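Local coordinates for Lin2111 protein (Listeria innocua, PDB 3EDP) that is of unknown function but probably acts as a DNA-binding transcription regulator of the GntR family, at residues E84-M89 against K99-F104. Residues are numbered along the deposited sequence; the frame is centred on the assembly and turned at random.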
loop_
_atom_site.group_PDB
_atom_site.type_symbol
_atom_site.label_atom_id
_atom_site.label_comp_id
_atom_site.label_asym_id
_atom_site.label_seq_id
_atom_site.Cartn_x
_atom_site.Cartn_y
_atom_site.Cartn_z
ATOM N N GLU A 84 -14.107 -1.902 19.875
ATOM C CA GLU A 84 -14.616 -1.475 18.572
ATOM C C GLU A 84 -13.509 -1.309 17.526
ATOM O O GLU A 84 -13.696 -1.642 16.353
ATOM C CB GLU A 84 -15.372 -0.151 18.715
ATOM C CG GLU A 84 -16.818 -0.291 19.147
ATOM C CD GLU A 84 -17.775 -0.245 17.975
ATOM O OE1 GLU A 84 -17.363 -0.626 16.856
ATOM O OE2 GLU A 84 -18.933 0.181 18.168
HETATM N N MSE A 85 -12.365 -0.784 17.949
HETATM C CA MSE A 85 -11.303 -0.438 17.006
HETATM C C MSE A 85 -10.425 -1.621 16.605
HETATM O O MSE A 85 -9.883 -1.660 15.499
HETATM C CB MSE A 85 -10.430 0.678 17.582
HETATM C CG MSE A 85 -11.162 1.998 17.745
HETATM SE SE MSE A 85 -10.268 3.203 19.002
HETATM C CE MSE A 85 -9.001 4.061 17.803
ATOM N N THR A 86 -10.272 -2.579 17.510
ATOM C CA THR A 86 -9.300 -3.642 17.313
ATOM C C THR A 86 -9.922 -5.021 17.473
ATOM O O THR A 86 -9.314 -6.020 17.116
ATOM C CB THR A 86 -8.148 -3.506 18.322
ATOM O OG1 THR A 86 -8.623 -3.827 19.639
ATOM C CG2 THR A 86 -7.620 -2.086 18.321
ATOM N N GLY A 87 -11.130 -5.070 18.031
ATOM C CA GLY A 87 -11.816 -6.333 18.255
ATOM C C GLY A 87 -11.335 -7.058 19.504
ATOM O O GLY A 87 -11.673 -8.221 19.731
ATOM N N VAL A 88 -10.540 -6.370 20.316
ATOM C CA VAL A 88 -9.916 -6.988 21.487
ATOM C C VAL A 88 -10.530 -6.539 22.817
ATOM O O VAL A 88 -10.743 -5.347 23.045
ATOM C CB VAL A 88 -8.399 -6.732 21.502
ATOM C CG1 VAL A 88 -7.854 -6.780 22.926
ATOM C CG2 VAL A 88 -7.700 -7.734 20.611
HETATM N N MSE A 89 -10.809 -7.509 23.686
HETATM C CA MSE A 89 -11.452 -7.249 24.979
HETATM C C MSE A 89 -10.455 -7.083 26.123
HETATM O O MSE A 89 -9.266 -7.358 25.969
HETATM C CB MSE A 89 -12.426 -8.379 25.329
HETATM C CG MSE A 89 -13.689 -8.408 24.486
HETATM SE SE MSE A 89 -14.697 -10.063 24.704
HETATM C CE MSE A 89 -16.084 -9.746 23.365
ATOM N N LYS A 99 -3.494 -6.088 17.438
ATOM C CA LYS A 99 -3.072 -4.694 17.455
ATOM C C LYS A 99 -3.436 -4.019 18.770
ATOM O O LYS A 99 -4.564 -4.130 19.246
ATOM C CB LYS A 99 -3.654 -3.943 16.258
ATOM C CG LYS A 99 -3.276 -4.579 14.925
ATOM C CD LYS A 99 -3.670 -3.723 13.744
ATOM C CE LYS A 99 -3.197 -4.358 12.446
ATOM N NZ LYS A 99 -3.665 -3.620 11.243
ATOM N N ASP A 100 -2.463 -3.325 19.350
ATOM C CA ASP A 100 -2.611 -2.705 20.661
ATOM C C ASP A 100 -2.446 -1.190 20.556
ATOM O O ASP A 100 -1.341 -0.696 20.315
ATOM C CB ASP A 100 -1.570 -3.282 21.624
ATOM C CG ASP A 100 -1.676 -2.703 23.028
ATOM O OD1 ASP A 100 -2.790 -2.302 23.436
ATOM O OD2 ASP A 100 -0.640 -2.659 23.729
ATOM N N ILE A 101 -3.544 -0.458 20.733
ATOM C CA ILE A 101 -3.513 1.000 20.606
ATOM C C ILE A 101 -2.811 1.664 21.790
ATOM O O ILE A 101 -3.129 1.400 22.946
ATOM C CB ILE A 101 -4.928 1.591 20.437
ATOM C CG1 ILE A 101 -5.646 0.926 19.267
ATOM C CG2 ILE A 101 -4.861 3.093 20.215
ATOM C CD1 ILE A 101 -6.962 1.583 18.930
ATOM N N LYS A 102 -1.847 2.524 21.490
ATOM C CA LYS A 102 -1.086 3.208 22.522
ATOM C C LYS A 102 -1.578 4.638 22.706
ATOM O O LYS A 102 -1.541 5.180 23.802
ATOM C CB LYS A 102 0.401 3.245 22.149
ATOM C CG LYS A 102 0.998 1.906 21.753
ATOM C CD LYS A 102 1.501 1.123 22.952
ATOM C CE LYS A 102 0.426 0.232 23.531
ATOM N NZ LYS A 102 0.998 -0.728 24.516
ATOM N N ASP A 103 -2.016 5.245 21.614
ATOM C CA ASP A 103 -2.336 6.661 21.584
ATOM C C ASP A 103 -3.373 6.931 20.506
ATOM O O ASP A 103 -3.294 6.380 19.399
ATOM C CB ASP A 103 -1.083 7.477 21.260
ATOM C CG ASP A 103 -0.398 8.003 22.491
ATOM O OD1 ASP A 103 -1.109 8.466 23.410
ATOM O OD2 ASP A 103 0.852 7.964 22.536
ATOM N N PHE A 104 -4.333 7.792 20.831
ATOM C CA PHE A 104 -5.306 8.267 19.861
ATOM C C PHE A 104 -5.750 9.658 20.300
ATOM O O PHE A 104 -6.434 9.808 21.309
ATOM C CB PHE A 104 -6.491 7.293 19.776
ATOM C CG PHE A 104 -7.557 7.695 18.786
ATOM C CD1 PHE A 104 -7.249 8.459 17.673
ATOM C CD2 PHE A 104 -8.871 7.274 18.959
ATOM C CE1 PHE A 104 -8.235 8.816 16.753
ATOM C CE2 PHE A 104 -9.861 7.633 18.052
ATOM C CZ PHE A 104 -9.541 8.400 16.944
HETATM O O HOH W 1 -6.554 -6.225 16.678
HETATM O O HOH W 2 -6.153 -3.426 21.191
#
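Three partners grip the hydroxyl OG1 of Thr-86: the carbonyl of Ile-82 one turn back in its helix, the backbone N of Val-88, and a water that carries the contact to Lys-99. That water donates to Thr-86 OG1 at 2.9 Å and to the carbonyl O of Lys-99 at 2.6 Å. A second water links the two backbones, donating to Thr-86 O and accepting from Lys-99 N. The N-H of Val-88 reaches Thr-86 OG1 over 3.3 Å, an ST turn formed as Gly-87 leaves the helix with positive phi. OG1 lies between the backbone N and the carbonyl carbon (chi1 70°), which leaves the methyl CG2 beside the N and anti to the carbonyl carbon. Thr-86 CG2 packs 3.7 Å from Ile-101 CG1, the two side chains meeting at a slant, so Thr-86 serves the waters and the apolar layer at once.

On the apolar side, selenomethionine Met-85 crosses Ile-101 at about a right angle. Its chain bends at chi3 (86°), and the terminal CE is wedged between Ile-101 CD1 and the Phe-104 ring. Met-85 CE lies 3.4 Å from Ile-101 CD1, tight for two carbons. Met-85 CE is also 3.4 Å from Phe-104 CD2, and Met-85 SE stands 5.3 Å from the centroid of the Phe-104 ring in an oblique Met-aromatic contact.

The arrangement seats the C-terminal end of helix 79-86 against strand 99-108, an outermost strand, within this chain, of the six-stranded antiparallel sheet in the UTRA domain. Phe-158 meets the ring of Phe-104, while the backbone of Ile-160 hydrogen-bonds to that of Met-85, and Ile-101 packs on Ile-160. On its sheet side, strand 99-108 pairs with strand 124-134, where Lys-102 and Asp-103 form a classic beta bulge opposite Lys-129.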